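Local coordinates for flavoprotein (Thermotoga maritima, PDB 5V8S) that probably transfers electrons between a flavodoxin-like FMN-binding domain and a di-iron site in a metallo-beta-lactamase-like domain, as expected of a flavodiiron oxidoreductase, at residues A[31-37]-A[49-53]; A[40-44]-A[211-215]; A[188-194]-A[242-248]; A[221-225]-A[255-260]. The protein carries 1 engineered substitution. All coordinates share one frame. Numbering follows the deposited sequence.

Interaction 1. Residues A[31-37]-A[49-53]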
loop_
_atom_site.group_PDB
_atom_site.type_symbol
_atom_site.label_atom_id
_atom_site.label_comp_id
_atom_site.label_asym_id
_atom_site.label_seq_id
_atom_site.Cartn_x
_atom_site.Cartn_y
_atom_site.Cartn_z
ATOM N N ARG A 31 -19.902 0.899 -25.803
ATOM C CA ARG A 31 -18.674 0.964 -25.017
ATOM C C ARG A 31 -18.586 2.329 -24.352
ATOM O O ARG A 31 -18.744 3.359 -25.019
ATOM C CB ARG A 31 -17.435 0.736 -25.912
ATOM C CG ARG A 31 -16.098 1.099 -25.263
ATOM C CD ARG A 31 -14.886 0.764 -26.127
ATOM N NE ARG A 31 -13.793 1.693 -25.831
ATOM C CZ ARG A 31 -12.659 1.766 -26.518
ATOM N NH1 ARG A 31 -12.429 0.927 -27.522
ATOM N NH2 ARG A 31 -11.750 2.684 -26.206
ATOM N N ILE A 32 -18.340 2.339 -23.045
ATOM C CA ILE A 32 -18.063 3.580 -22.325
ATOM C C ILE A 32 -16.632 3.532 -21.798
ATOM O O ILE A 32 -16.170 2.489 -21.317
ATOM C CB ILE A 32 -19.101 3.873 -21.223
ATOM C CG1 ILE A 32 -18.889 5.288 -20.687
ATOM C CG2 ILE A 32 -19.049 2.834 -20.102
ATOM C CD1 ILE A 32 -19.999 5.789 -19.801
ATOM N N ASP A 33 -15.917 4.631 -21.960
ATOM C CA ASP A 33 -14.514 4.737 -21.557
ATOM C C ASP A 33 -14.451 5.401 -20.180
ATOM O O ASP A 33 -14.659 6.612 -20.060
ATOM C CB ASP A 33 -13.736 5.520 -22.615
ATOM C CG ASP A 33 -13.539 4.726 -23.888
ATOM O OD1 ASP A 33 -13.977 3.564 -23.915
ATOM O OD2 ASP A 33 -12.939 5.254 -24.843
ATOM N N ASP A 34 -14.150 4.609 -19.146
ATOM C CA ASP A 34 -14.147 5.108 -17.765
ATOM C C ASP A 34 -12.801 5.774 -17.506
ATOM O O ASP A 34 -11.810 5.111 -17.189
ATOM C CB ASP A 34 -14.410 3.976 -16.776
ATOM C CG ASP A 34 -14.661 4.478 -15.372
ATOM O OD1 ASP A 34 -14.466 5.684 -15.149
ATOM O OD2 ASP A 34 -15.039 3.669 -14.510
ATOM N N ASP A 35 -12.775 7.093 -17.632
ATOM C CA ASP A 35 -11.599 7.879 -17.280
ATOM C C ASP A 35 -11.715 8.515 -15.899
ATOM O O ASP A 35 -10.889 9.367 -15.550
ATOM C CB ASP A 35 -11.292 8.937 -18.346
ATOM C CG ASP A 35 -12.413 9.930 -18.536
ATOM O OD1 ASP A 35 -13.494 9.754 -17.951
ATOM O OD2 ASP A 35 -12.205 10.903 -19.289
ATOM N N ARG A 36 -12.721 8.130 -15.110
ATOM C CA ARG A 36 -12.856 8.623 -13.743
ATOM C C ARG A 36 -12.198 7.687 -12.742
ATOM O O ARG A 36 -11.565 8.146 -11.783
ATOM C CB ARG A 36 -14.335 8.800 -13.374
ATOM C CG ARG A 36 -15.069 9.902 -14.139
ATOM C CD ARG A 36 -16.524 10.047 -13.649
ATOM N NE ARG A 36 -17.377 10.751 -14.606
ATOM C CZ ARG A 36 -18.706 10.794 -14.540
ATOM N NH1 ARG A 36 -19.354 10.174 -13.557
ATOM N NH2 ARG A 36 -19.391 11.462 -15.454
ATOM N N ILE A 37 -12.329 6.381 -12.958
ATOM C CA ILE A 37 -11.797 5.399 -12.027
ATOM C C ILE A 37 -10.283 5.534 -11.950
ATOM O O ILE A 37 -9.609 5.822 -12.947
ATOM C CB ILE A 37 -12.242 3.996 -12.476
ATOM C CG1 ILE A 37 -11.885 2.941 -11.433
ATOM C CG2 ILE A 37 -11.627 3.635 -13.846
ATOM C CD1 ILE A 37 -12.728 1.689 -11.547
ATOM N N GLY A 49 -7.129 3.902 -17.353
ATOM C CA GLY A 49 -8.556 3.670 -17.453
ATOM C C GLY A 49 -8.915 2.272 -17.924
ATOM O O GLY A 49 -8.074 1.402 -18.183
ATOM N N ILE A 50 -10.223 2.074 -18.055
ATOM C CA ILE A 50 -10.799 0.812 -18.494
ATOM C C ILE A 50 -12.131 1.126 -19.149
ATOM O O ILE A 50 -12.824 2.069 -18.758
ATOM C CB ILE A 50 -10.956 -0.168 -17.310
ATOM C CG1 ILE A 50 -11.286 -1.580 -17.811
ATOM C CG2 ILE A 50 -11.995 0.356 -16.301
ATOM C CD1 ILE A 50 -11.450 -2.623 -16.694
ATOM N N SER A 51 -12.480 0.343 -20.172
ATOM C CA SER A 51 -13.789 0.485 -20.793
ATOM C C SER A 51 -14.736 -0.581 -20.259
ATOM O O SER A 51 -14.315 -1.630 -19.772
ATOM C CB SER A 51 -13.706 0.403 -22.322
ATOM O OG SER A 51 -13.559 -0.934 -22.790
ATOM N N TYR A 52 -16.033 -0.298 -20.369
ATOM C CA TYR A 52 -17.091 -1.291 -20.144
ATOM C C TYR A 52 -17.814 -1.468 -21.469
ATOM O O TYR A 52 -18.297 -0.487 -22.056
ATOM C CB TYR A 52 -18.074 -0.898 -19.018
ATOM C CG TYR A 52 -17.344 -0.416 -17.796
ATOM C CD1 TYR A 52 -16.456 -1.248 -17.132
ATOM C CD2 TYR A 52 -17.481 0.877 -17.368
ATOM C CE1 TYR A 52 -15.710 -0.801 -16.043
ATOM C CE2 TYR A 52 -16.747 1.348 -16.258
ATOM C CZ TYR A 52 -15.855 0.494 -15.610
ATOM O OH TYR A 52 -15.080 0.926 -14.528
ATOM N N ASN A 53 -17.886 -2.713 -21.937
ATOM C CA ASN A 53 -18.418 -3.020 -23.261
ATOM C C ASN A 53 -19.638 -3.915 -23.113
ATOM O O ASN A 53 -19.538 -4.992 -22.523
ATOM C CB ASN A 53 -17.414 -3.797 -24.122
ATOM C CG ASN A 53 -16.050 -3.113 -24.244
ATOM O OD1 ASN A 53 -15.908 -1.897 -24.062
ATOM N ND2 ASN A 53 -15.036 -3.911 -24.571
#
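Two neighbouring antiparallel strands of the metallo-beta-lactamase-like domain pair here, with segment axes 4.7 Å apart at closest approach. Three backbone hydrogen bonds hold them: Ile32 N to Tyr52 O (3.0 Å), Tyr52 N to Ile32 O (2.9 Å) and Asp34 N to Ile50 O (2.9 Å). On the face carrying Ile32, Asp34, Ile50 and Tyr52, the Asp34 carboxylate uses both oxygens. Asp34 OD1 accepts from Arg36 N (3.0 Å), an Asx turn, and from Ile37 N (3.1 Å), which extends it to an Asx motif as the strand ends; it also takes a bond from the hydroxyl of Tyr73. The face of Arg31, Asp33, Ser51 and Asn53 holds a salt bridge, Arg31 NE to Asp33 OD1 at 2.7 Å. The guanidinium also reaches the carbonyls of Pro188 and Ile190, while Ser51 O accepts from His240, a residue of the di-iron pocket. Ser51 OG donates to Asn53 OD1 (2.8 Å). Across the strands, Asp34 OD2 accepts a hydrogen bond from Tyr52 OH at 2.7 Å, near the plane of the tyrosine ring.

Interaction 2. Residues A[40-44]-A[211-215]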
loop_
_atom_site.group_PDB
_atom_site.type_symbol
_atom_site.label_atom_id
_atom_site.label_comp_id
_atom_site.label_asym_id
_atom_site.label_seq_id
_atom_site.Cartn_x
_atom_site.Cartn_y
_atom_site.Cartn_z
ATOM N N PHE A 40 -8.853 0.003 -9.874
ATOM C CA PHE A 40 -9.798 -1.052 -10.185
ATOM C C PHE A 40 -9.937 -1.989 -8.997
ATOM O O PHE A 40 -8.953 -2.329 -8.336
ATOM C CB PHE A 40 -9.363 -1.810 -11.435
ATOM C CG PHE A 40 -10.481 -2.568 -12.080
ATOM C CD1 PHE A 40 -11.527 -1.874 -12.636
ATOM C CD2 PHE A 40 -10.485 -3.952 -12.099
ATOM C CE1 PHE A 40 -12.592 -2.545 -13.213
ATOM C CE2 PHE A 40 -11.552 -4.639 -12.668
ATOM C CZ PHE A 40 -12.593 -3.919 -13.241
ATOM N N GLU A 41 -11.175 -2.406 -8.726
ATOM C CA GLU A 41 -11.489 -3.172 -7.525
ATOM C C GLU A 41 -11.098 -2.408 -6.244
ATOM O O GLU A 41 -10.894 -3.022 -5.196
ATOM C CB GLU A 41 -10.819 -4.562 -7.534
ATOM C CG GLU A 41 -11.291 -5.503 -8.632
ATOM C CD GLU A 41 -10.546 -6.858 -8.666
ATOM O OE1 GLU A 41 -9.399 -6.972 -8.170
ATOM O OE2 GLU A 41 -11.140 -7.835 -9.162
ATOM N N ALA A 42 -10.978 -1.078 -6.328
ATOM C CA ALA A 42 -10.490 -0.234 -5.236
ATOM C C ALA A 42 -9.078 -0.607 -4.804
ATOM O O ALA A 42 -8.696 -0.372 -3.662
ATOM C CB ALA A 42 -11.450 -0.205 -4.041
ATOM N N VAL A 43 -8.273 -1.179 -5.699
ATOM C CA VAL A 43 -6.879 -1.449 -5.358
ATOM C C VAL A 43 -5.868 -1.258 -6.489
ATOM O O VAL A 43 -4.768 -0.760 -6.228
ATOM C CB VAL A 43 -6.705 -2.808 -4.650
ATOM C CG1 VAL A 43 -7.314 -3.889 -5.416
ATOM C CG2 VAL A 43 -5.219 -3.128 -4.374
ATOM N N TRP A 44 -6.189 -1.654 -7.724
ATOM C CA TRP A 44 -5.181 -1.707 -8.789
ATOM C C TRP A 44 -5.090 -0.366 -9.508
ATOM O O TRP A 44 -6.054 0.101 -10.110
ATOM C CB TRP A 44 -5.459 -2.845 -9.771
ATOM C CG TRP A 44 -5.738 -4.118 -9.080
ATOM C CD1 TRP A 44 -6.898 -4.829 -9.146
ATOM C CD2 TRP A 44 -4.873 -4.846 -8.203
ATOM N NE1 TRP A 44 -6.815 -5.940 -8.348
ATOM C CE2 TRP A 44 -5.586 -5.970 -7.751
ATOM C CE3 TRP A 44 -3.575 -4.635 -7.725
ATOM C CZ2 TRP A 44 -5.045 -6.892 -6.846
ATOM C CZ3 TRP A 44 -3.030 -5.560 -6.823
ATOM C CH2 TRP A 44 -3.775 -6.671 -6.396
ATOM N N VAL A 211 -3.154 -10.340 -14.633
ATOM C CA VAL A 211 -2.513 -10.640 -13.357
ATOM C C VAL A 211 -3.335 -10.078 -12.200
ATOM O O VAL A 211 -3.615 -10.777 -11.215
ATOM C CB VAL A 211 -1.055 -10.146 -13.321
ATOM C CG1 VAL A 211 -0.422 -10.478 -11.959
ATOM C CG2 VAL A 211 -0.216 -10.776 -14.444
ATOM N N THR A 212 -3.741 -8.808 -12.305
ATOM C CA THR A 212 -4.442 -8.165 -11.198
ATOM C C THR A 212 -5.825 -8.751 -10.954
ATOM O O THR A 212 -6.216 -8.916 -9.797
ATOM C CB THR A 212 -4.534 -6.643 -11.362
ATOM O OG1 THR A 212 -5.214 -6.291 -12.572
ATOM C CG2 THR A 212 -3.143 -5.999 -11.296
ATOM N N VAL A 213 -6.575 -9.062 -12.016
ATOM C CA VAL A 213 -7.967 -9.504 -11.861
ATOM C C VAL A 213 -8.084 -11.020 -11.808
ATOM O O VAL A 213 -8.840 -11.566 -10.996
ATOM C CB VAL A 213 -8.828 -8.895 -12.983
ATOM C CG1 VAL A 213 -10.268 -9.396 -12.920
ATOM C CG2 VAL A 213 -8.797 -7.385 -12.903
ATOM N N ILE A 214 -7.355 -11.722 -12.680
ATOM C CA ILE A 214 -7.499 -13.163 -12.839
ATOM C C ILE A 214 -6.329 -13.953 -12.265
ATOM O O ILE A 214 -6.402 -15.186 -12.218
ATOM C CB ILE A 214 -7.708 -13.524 -14.325
ATOM C CG1 ILE A 214 -8.654 -12.518 -14.992
ATOM C CG2 ILE A 214 -8.250 -14.942 -14.469
ATOM C CD1 ILE A 214 -8.864 -12.747 -16.480
ATOM N N GLY A 215 -5.253 -13.296 -11.829
ATOM C CA GLY A 215 -4.010 -14.014 -11.601
ATOM C C GLY A 215 -4.089 -15.106 -10.552
ATOM O O GLY A 215 -3.363 -16.098 -10.631
HETATM O O HOH W 1 -9.780 -10.331 -8.705
#
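Aromatic and apolar contacts carry most of this buried junction between the turn 40-44 and the C-terminal part of helix 196-214. Thr212 CB sits squarely over the five-membered ring of Trp44, 3.5 Å from its centroid and 7° off the normal, a CH-pi contact. Beside it, Val213 CG2 packs on Phe40 CE2 at 3.9 Å.

No direct hydrogen bond joins the segments; the polar link is a water that donates to Glu41 OE2 (2.9 Å) and to Val213 O (2.8 Å). Within the turn, Trp44 NE1 donates to Glu41 OE1 at 2.8 Å, fixing the indole, and the same oxygen bonds Tyr330 of the second subunit. Thr212 O is taken up by Lys348 from helix 336-348 of the same chain.

In the backbone, Val43 N and Trp44 N both donate to Phe40 O, at 3.0 and 2.9 Å. The result is a classic beta bulge at the subunit interface, with the Phe40 side chain about 5 Å from the mu-oxo-diiron group.

Interaction 3. Residues A[188-194]-A[242-248]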
loop_
_atom_site.group_PDB
_atom_site.type_symbol
_atom_site.label_atom_id
_atom_site.label_comp_id
_atom_site.label_asym_id
_atom_site.label_seq_id
_atom_site.Cartn_x
_atom_site.Cartn_y
_atom_site.Cartn_z
ATOM N N PRO A 188 -8.181 2.403 -25.734
ATOM C CA PRO A 188 -7.542 2.582 -27.035
ATOM C C PRO A 188 -8.377 3.464 -27.944
ATOM O O PRO A 188 -9.602 3.557 -27.831
ATOM C CB PRO A 188 -7.445 1.153 -27.584
ATOM C CG PRO A 188 -7.712 0.257 -26.434
ATOM C CD PRO A 188 -8.588 1.007 -25.515
ATOM N N GLU A 189 -7.686 4.076 -28.895
ATOM C CA GLU A 189 -8.273 5.066 -29.779
ATOM C C GLU A 189 -9.120 4.451 -30.891
ATOM O O GLU A 189 -9.553 5.182 -31.785
ATOM C CB GLU A 189 -7.155 5.922 -30.396
ATOM C CG GLU A 189 -5.924 6.133 -29.488
ATOM C CD GLU A 189 -5.020 7.275 -29.968
ATOM O OE1 GLU A 189 -3.777 7.114 -29.945
ATOM O OE2 GLU A 189 -5.554 8.333 -30.374
ATOM N N ILE A 190 -9.359 3.141 -30.869
ATOM C CA ILE A 190 -10.225 2.470 -31.842
ATOM C C ILE A 190 -10.907 1.307 -31.131
ATOM O O ILE A 190 -10.570 0.967 -29.998
ATOM C CB ILE A 190 -9.481 2.028 -33.125
ATOM C CG1 ILE A 190 -8.414 0.980 -32.837
ATOM C CG2 ILE A 190 -8.864 3.242 -33.841
ATOM C CD1 ILE A 190 -7.878 0.352 -34.159
ATOM N N LEU A 191 -11.897 0.702 -31.795
ATOM C CA LEU A 191 -12.679 -0.358 -31.163
ATOM C C LEU A 191 -12.017 -1.724 -31.246
ATOM O O LEU A 191 -12.233 -2.565 -30.360
ATOM C CB LEU A 191 -14.067 -0.483 -31.812
ATOM C CG LEU A 191 -15.070 0.632 -31.561
ATOM C CD1 LEU A 191 -16.315 0.437 -32.412
ATOM C CD2 LEU A 191 -15.433 0.630 -30.105
ATOM N N ASP A 192 -11.297 -2.006 -32.333
ATOM C CA ASP A 192 -10.919 -3.385 -32.624
ATOM C C ASP A 192 -9.421 -3.547 -32.845
ATOM O O ASP A 192 -8.641 -2.620 -32.590
ATOM C CB ASP A 192 -11.712 -3.924 -33.820
ATOM C CG ASP A 192 -11.296 -3.307 -35.144
ATOM O OD1 ASP A 192 -10.524 -2.330 -35.141
ATOM O OD2 ASP A 192 -11.755 -3.801 -36.196
ATOM N N ASP A 193 -9.023 -4.746 -33.279
ATOM C CA ASP A 193 -7.624 -5.142 -33.411
ATOM C C ASP A 193 -7.061 -4.915 -34.813
ATOM O O ASP A 193 -6.186 -5.672 -35.243
ATOM C CB ASP A 193 -7.442 -6.604 -32.985
ATOM C CG ASP A 193 -8.193 -7.598 -33.881
ATOM O OD1 ASP A 193 -9.237 -7.225 -34.452
ATOM O OD2 ASP A 193 -7.739 -8.766 -34.002
ATOM N N SER A 194 -7.537 -3.898 -35.535
ATOM C CA SER A 194 -7.173 -3.692 -36.931
ATOM C C SER A 194 -5.906 -2.864 -37.126
ATOM O O SER A 194 -5.385 -2.813 -38.249
ATOM C CB SER A 194 -8.346 -3.047 -37.684
ATOM O OG SER A 194 -8.705 -1.804 -37.115
ATOM N N LEU A 242 -10.290 -3.878 -26.163
ATOM C CA LEU A 242 -10.472 -4.067 -27.590
ATOM C C LEU A 242 -11.319 -5.297 -27.898
ATOM O O LEU A 242 -11.287 -6.309 -27.191
ATOM C CB LEU A 242 -9.111 -4.262 -28.239
ATOM C CG LEU A 242 -8.213 -3.043 -28.456
ATOM C CD1 LEU A 242 -7.081 -3.467 -29.371
ATOM C CD2 LEU A 242 -8.971 -1.839 -29.041
ATOM N N ILE A 243 -12.027 -5.210 -29.027
ATOM C CA ILE A 243 -12.685 -6.339 -29.675
ATOM C C ILE A 243 -11.699 -6.932 -30.666
ATOM O O ILE A 243 -10.934 -6.195 -31.301
ATOM C CB ILE A 243 -13.953 -5.849 -30.392
ATOM C CG1 ILE A 243 -14.963 -5.359 -29.366
ATOM C CG2 ILE A 243 -14.546 -6.920 -31.304
ATOM C CD1 ILE A 243 -15.949 -4.396 -29.943
ATOM N N TRP A 244 -11.720 -8.251 -30.814
ATOM C CA TRP A 244 -10.788 -8.953 -31.693
ATOM C C TRP A 244 -11.567 -9.611 -32.828
ATOM O O TRP A 244 -12.171 -10.671 -32.647
ATOM C CB TRP A 244 -9.962 -9.957 -30.897
ATOM C CG TRP A 244 -9.105 -9.278 -29.867
ATOM C CD1 TRP A 244 -9.521 -8.685 -28.699
ATOM C CD2 TRP A 244 -7.683 -9.088 -29.923
ATOM N NE1 TRP A 244 -8.438 -8.158 -28.032
ATOM C CE2 TRP A 244 -7.302 -8.399 -28.758
ATOM C CE3 TRP A 244 -6.697 -9.459 -30.835
ATOM C CZ2 TRP A 244 -5.974 -8.063 -28.493
ATOM C CZ3 TRP A 244 -5.380 -9.121 -30.575
ATOM C CH2 TRP A 244 -5.030 -8.435 -29.410
ATOM N N LYS A 245 -11.547 -8.965 -33.987
ATOM C CA LYS A 245 -12.176 -9.472 -35.198
ATOM C C LYS A 245 -11.185 -9.995 -36.225
ATOM O O LYS A 245 -11.531 -10.879 -37.011
ATOM C CB LYS A 245 -13.011 -8.357 -35.842
ATOM C CG LYS A 245 -14.309 -8.067 -35.105
ATOM C CD LYS A 245 -14.956 -6.749 -35.549
ATOM C CE LYS A 245 -15.396 -6.772 -36.994
ATOM N NZ LYS A 245 -16.044 -5.473 -37.386
ATOM N N LYS A 246 -9.962 -9.481 -36.235
ATOM C CA LYS A 246 -8.987 -9.918 -37.221
ATOM C C LYS A 246 -8.250 -11.172 -36.759
ATOM O O LYS A 246 -8.069 -12.109 -37.540
ATOM C CB LYS A 246 -8.039 -8.758 -37.511
ATOM C CG LYS A 246 -6.800 -9.092 -38.330
ATOM C CD LYS A 246 -5.966 -7.830 -38.554
ATOM C CE LYS A 246 -4.482 -8.096 -38.382
ATOM N NZ LYS A 246 -3.656 -6.837 -38.380
ATOM N N ASP A 247 -7.827 -11.226 -35.492
ATOM C CA ASP A 247 -6.929 -12.283 -35.026
ATOM C C ASP A 247 -7.215 -12.587 -33.557
ATOM O O ASP A 247 -6.374 -12.359 -32.682
ATOM C CB ASP A 247 -5.477 -11.840 -35.225
ATOM C CG ASP A 247 -4.467 -12.956 -35.037
ATOM O OD1 ASP A 247 -4.836 -14.117 -34.809
ATOM O OD2 ASP A 247 -3.265 -12.649 -35.117
ATOM N N PRO A 248 -8.411 -13.104 -33.244
ATOM C CA PRO A 248 -8.690 -13.462 -31.839
ATOM C C PRO A 248 -7.733 -14.498 -31.273
ATOM O O PRO A 248 -7.526 -14.519 -30.055
ATOM C CB PRO A 248 -10.138 -13.990 -31.880
ATOM C CG PRO A 248 -10.313 -14.449 -33.278
ATOM C CD PRO A 248 -9.541 -13.471 -34.123
HETATM O O HOH W 2 -14.801 -3.237 -35.727
#
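Asp193 is the residue to look at first. With chi1 near +64° (p), its side chain turns into the other segment, and the carboxylate collects three successive backbone amides: Asp193 OD1 accepts from Lys245 N (2.9 Å) and Lys246 N (3.0 Å), Asp193 OD2 from Asp247 N (2.9 Å). The backbone places Asp193 CB over the six-membered ring of Trp244, 4.1 Å from its centroid, a CH-pi contact; chi1 then directs the carboxylate to the amides. Trp244, an m rotamer, leans back against Val199 and Tyr202 of helix 196-214.

Leu242 (m, t) brings its end round to the other loop, so Leu242 CD2 meets Pro188 CG at 3.6 Å and lies 3.4 Å from Ile190 O. Just beyond, Ile243 N donates to Leu191 O (3.0 Å, nearly linear). Leu191 and Ile243 both pack on strands 16-22 and 26-34, tying the two loops to the edge of the sheet.

Asp192, also p, folds its OD1 back to accept from Ser194 OG (2.7 Å). Lys245 NZ donates to Ile21 O and to a water, which gives a weak bond to Asp192 OD2. Asp247 occupies the N-cap position of helix 248-260, so the buried carboxylate of Asp193 holds this turn by satisfying amides that lead into that helix.

Interaction 4. Residues A[221-225]-A[255-260]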
loop_
_atom_site.group_PDB
_atom_site.type_symbol
_atom_site.label_atom_id
_atom_site.label_comp_id
_atom_site.label_asym_id
_atom_site.label_seq_id
_atom_site.Cartn_x
_atom_site.Cartn_y
_atom_site.Cartn_z
ATOM N N ILE A 221 -7.334 -20.272 -16.462
ATOM C CA ILE A 221 -7.181 -19.754 -17.817
ATOM C C ILE A 221 -6.802 -20.886 -18.746
ATOM O O ILE A 221 -7.350 -21.022 -19.844
ATOM C CB ILE A 221 -6.116 -18.635 -17.847
ATOM C CG1 ILE A 221 -6.630 -17.392 -17.136
ATOM C CG2 ILE A 221 -5.694 -18.294 -19.297
ATOM C CD1 ILE A 221 -5.548 -16.333 -16.957
ATOM N N LEU A 222 -5.865 -21.724 -18.313
ATOM C CA LEU A 222 -5.435 -22.841 -19.140
ATOM C C LEU A 222 -6.573 -23.826 -19.358
ATOM O O LEU A 222 -6.781 -24.305 -20.482
ATOM C CB LEU A 222 -4.233 -23.513 -18.481
ATOM C CG LEU A 222 -3.061 -22.562 -18.248
ATOM C CD1 LEU A 222 -1.929 -23.308 -17.574
ATOM C CD2 LEU A 222 -2.603 -21.945 -19.563
ATOM N N GLU A 223 -7.328 -24.134 -18.303
ATOM C CA GLU A 223 -8.491 -25.011 -18.454
ATOM C C GLU A 223 -9.531 -24.399 -19.380
ATOM O O GLU A 223 -10.119 -25.102 -20.211
ATOM C CB GLU A 223 -9.126 -25.283 -17.090
ATOM C CG GLU A 223 -8.352 -26.219 -16.202
ATOM C CD GLU A 223 -9.181 -26.709 -15.023
ATOM O OE1 GLU A 223 -10.430 -26.603 -15.077
ATOM O OE2 GLU A 223 -8.582 -27.207 -14.047
ATOM N N GLY A 224 -9.804 -23.102 -19.222
ATOM C CA GLY A 224 -10.785 -22.449 -20.070
ATOM C C GLY A 224 -10.365 -22.416 -21.525
ATOM O O GLY A 224 -11.177 -22.662 -22.420
ATOM N N ALA A 225 -9.092 -22.107 -21.784
ATOM C CA ALA A 225 -8.601 -22.112 -23.159
ATOM C C ALA A 225 -8.733 -23.492 -23.786
ATOM O O ALA A 225 -9.073 -23.612 -24.966
ATOM C CB ALA A 225 -7.148 -21.648 -23.187
ATOM N N TYR A 255 -3.210 -14.739 -23.513
ATOM C CA TYR A 255 -3.750 -15.159 -22.216
ATOM C C TYR A 255 -3.040 -16.418 -21.730
ATOM O O TYR A 255 -2.649 -16.516 -20.569
ATOM C CB TYR A 255 -5.271 -15.394 -22.319
ATOM C CG TYR A 255 -6.079 -14.241 -21.798
ATOM C CD1 TYR A 255 -6.095 -13.019 -22.467
ATOM C CD2 TYR A 255 -6.783 -14.351 -20.610
ATOM C CE1 TYR A 255 -6.795 -11.937 -21.969
ATOM C CE2 TYR A 255 -7.482 -13.279 -20.102
ATOM C CZ TYR A 255 -7.489 -12.077 -20.771
ATOM O OH TYR A 255 -8.190 -11.024 -20.219
ATOM N N VAL A 256 -2.829 -17.380 -22.626
ATOM C CA VAL A 256 -2.178 -18.631 -22.242
ATOM C C VAL A 256 -0.715 -18.393 -21.886
ATOM O O VAL A 256 -0.202 -18.952 -20.905
ATOM C CB VAL A 256 -2.348 -19.675 -23.363
ATOM C CG1 VAL A 256 -1.459 -20.882 -23.114
ATOM C CG2 VAL A 256 -3.783 -20.107 -23.444
ATOM N N SER A 257 -0.019 -17.562 -22.665
ATOM C CA SER A 257 1.382 -17.264 -22.377
ATOM C C SER A 257 1.551 -16.606 -21.011
ATOM O O SER A 257 2.475 -16.940 -20.257
ATOM C CB SER A 257 1.932 -16.346 -23.467
ATOM O OG SER A 257 3.279 -16.046 -23.207
ATOM N N VAL A 258 0.673 -15.664 -20.677
ATOM C CA VAL A 258 0.726 -15.034 -19.365
ATOM C C VAL A 258 0.428 -16.055 -18.277
ATOM O O VAL A 258 1.116 -16.106 -17.252
ATOM C CB VAL A 258 -0.228 -13.827 -19.315
ATOM C CG1 VAL A 258 -0.382 -13.287 -17.880
ATOM C CG2 VAL A 258 0.257 -12.742 -20.246
ATOM N N ALA A 259 -0.603 -16.876 -18.470
ATOM C CA ALA A 259 -0.951 -17.871 -17.461
ATOM C C ALA A 259 0.194 -18.848 -17.203
ATOM O O ALA A 259 0.418 -19.260 -16.056
ATOM C CB ALA A 259 -2.221 -18.616 -17.872
ATOM N N LYS A 260 0.925 -19.239 -18.257
ATOM C CA LYS A 260 2.040 -20.162 -18.098
ATOM C C LYS A 260 3.304 -19.460 -17.629
ATOM O O LYS A 260 4.238 -20.141 -17.205
ATOM C CB LYS A 260 2.348 -20.903 -19.405
ATOM C CG LYS A 260 1.239 -21.856 -19.818
ATOM C CD LYS A 260 1.714 -22.966 -20.743
ATOM C CE LYS A 260 2.406 -22.424 -21.946
ATOM N NZ LYS A 260 2.317 -23.366 -23.133
#
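Helices 218-228 and 248-260 run roughly antiparallel here, their segment axes 9.6 Å apart at closest approach and 148° between directions. Ile221 is the main bump: it points straight at the other helix, and its CG2 settles in the hollow between Tyr255 and Ala259, 3.7 Å from Tyr255 O and 3.8 Å from Ala259 CB, at the edge of the tyrosine ring. The small Ala259 lets the backbones close in, Ile221 and Ala259 being 6.5 Å apart at their CA atoms. Leu222 fills the next dip, with CD2 3.9 Å from Val256 CG1, 3.8 Å from Ala259 CB and 3.9 Å from Lys260 CG, where the aliphatic part of the lysine forms a wall. In return Val256 is a bump of its own: Val256 CG2 reaches Ala225 CB at 3.7 Å, one turn on from Ile221. Behind this seam, Tyr255 packs on helix 196-214 and its hydroxyl bonds Gly183 O. No hydrogen bond crosses the pair; this is apolar helix-helix packing among the helices of the metallo-beta-lactamase-like domain.

Starting from the N terminus, interaction 1 closes the short connection between strands 26-34 and 50-59. The turn 40-44 lies inside that connection, and interaction 2 carries it far down the chain to segment 211-215, so the two contacts cross; Ile50 and Phe40 pack where they meet. Interaction 3 follows interaction 1 in series, yet Arg31 binds the carbonyls of Pro188 and Ile190. It crosses interaction 2 too, joining the loops before helices 196-214 and 248-260. Interaction 4 follows interaction 2 in series and crosses interaction 3, while Ile214 touches Tyr255 and Ile221. Interaction 1 stays within one sheet and interaction 4 within the helices; interaction 2 links the turn to helix 196-214.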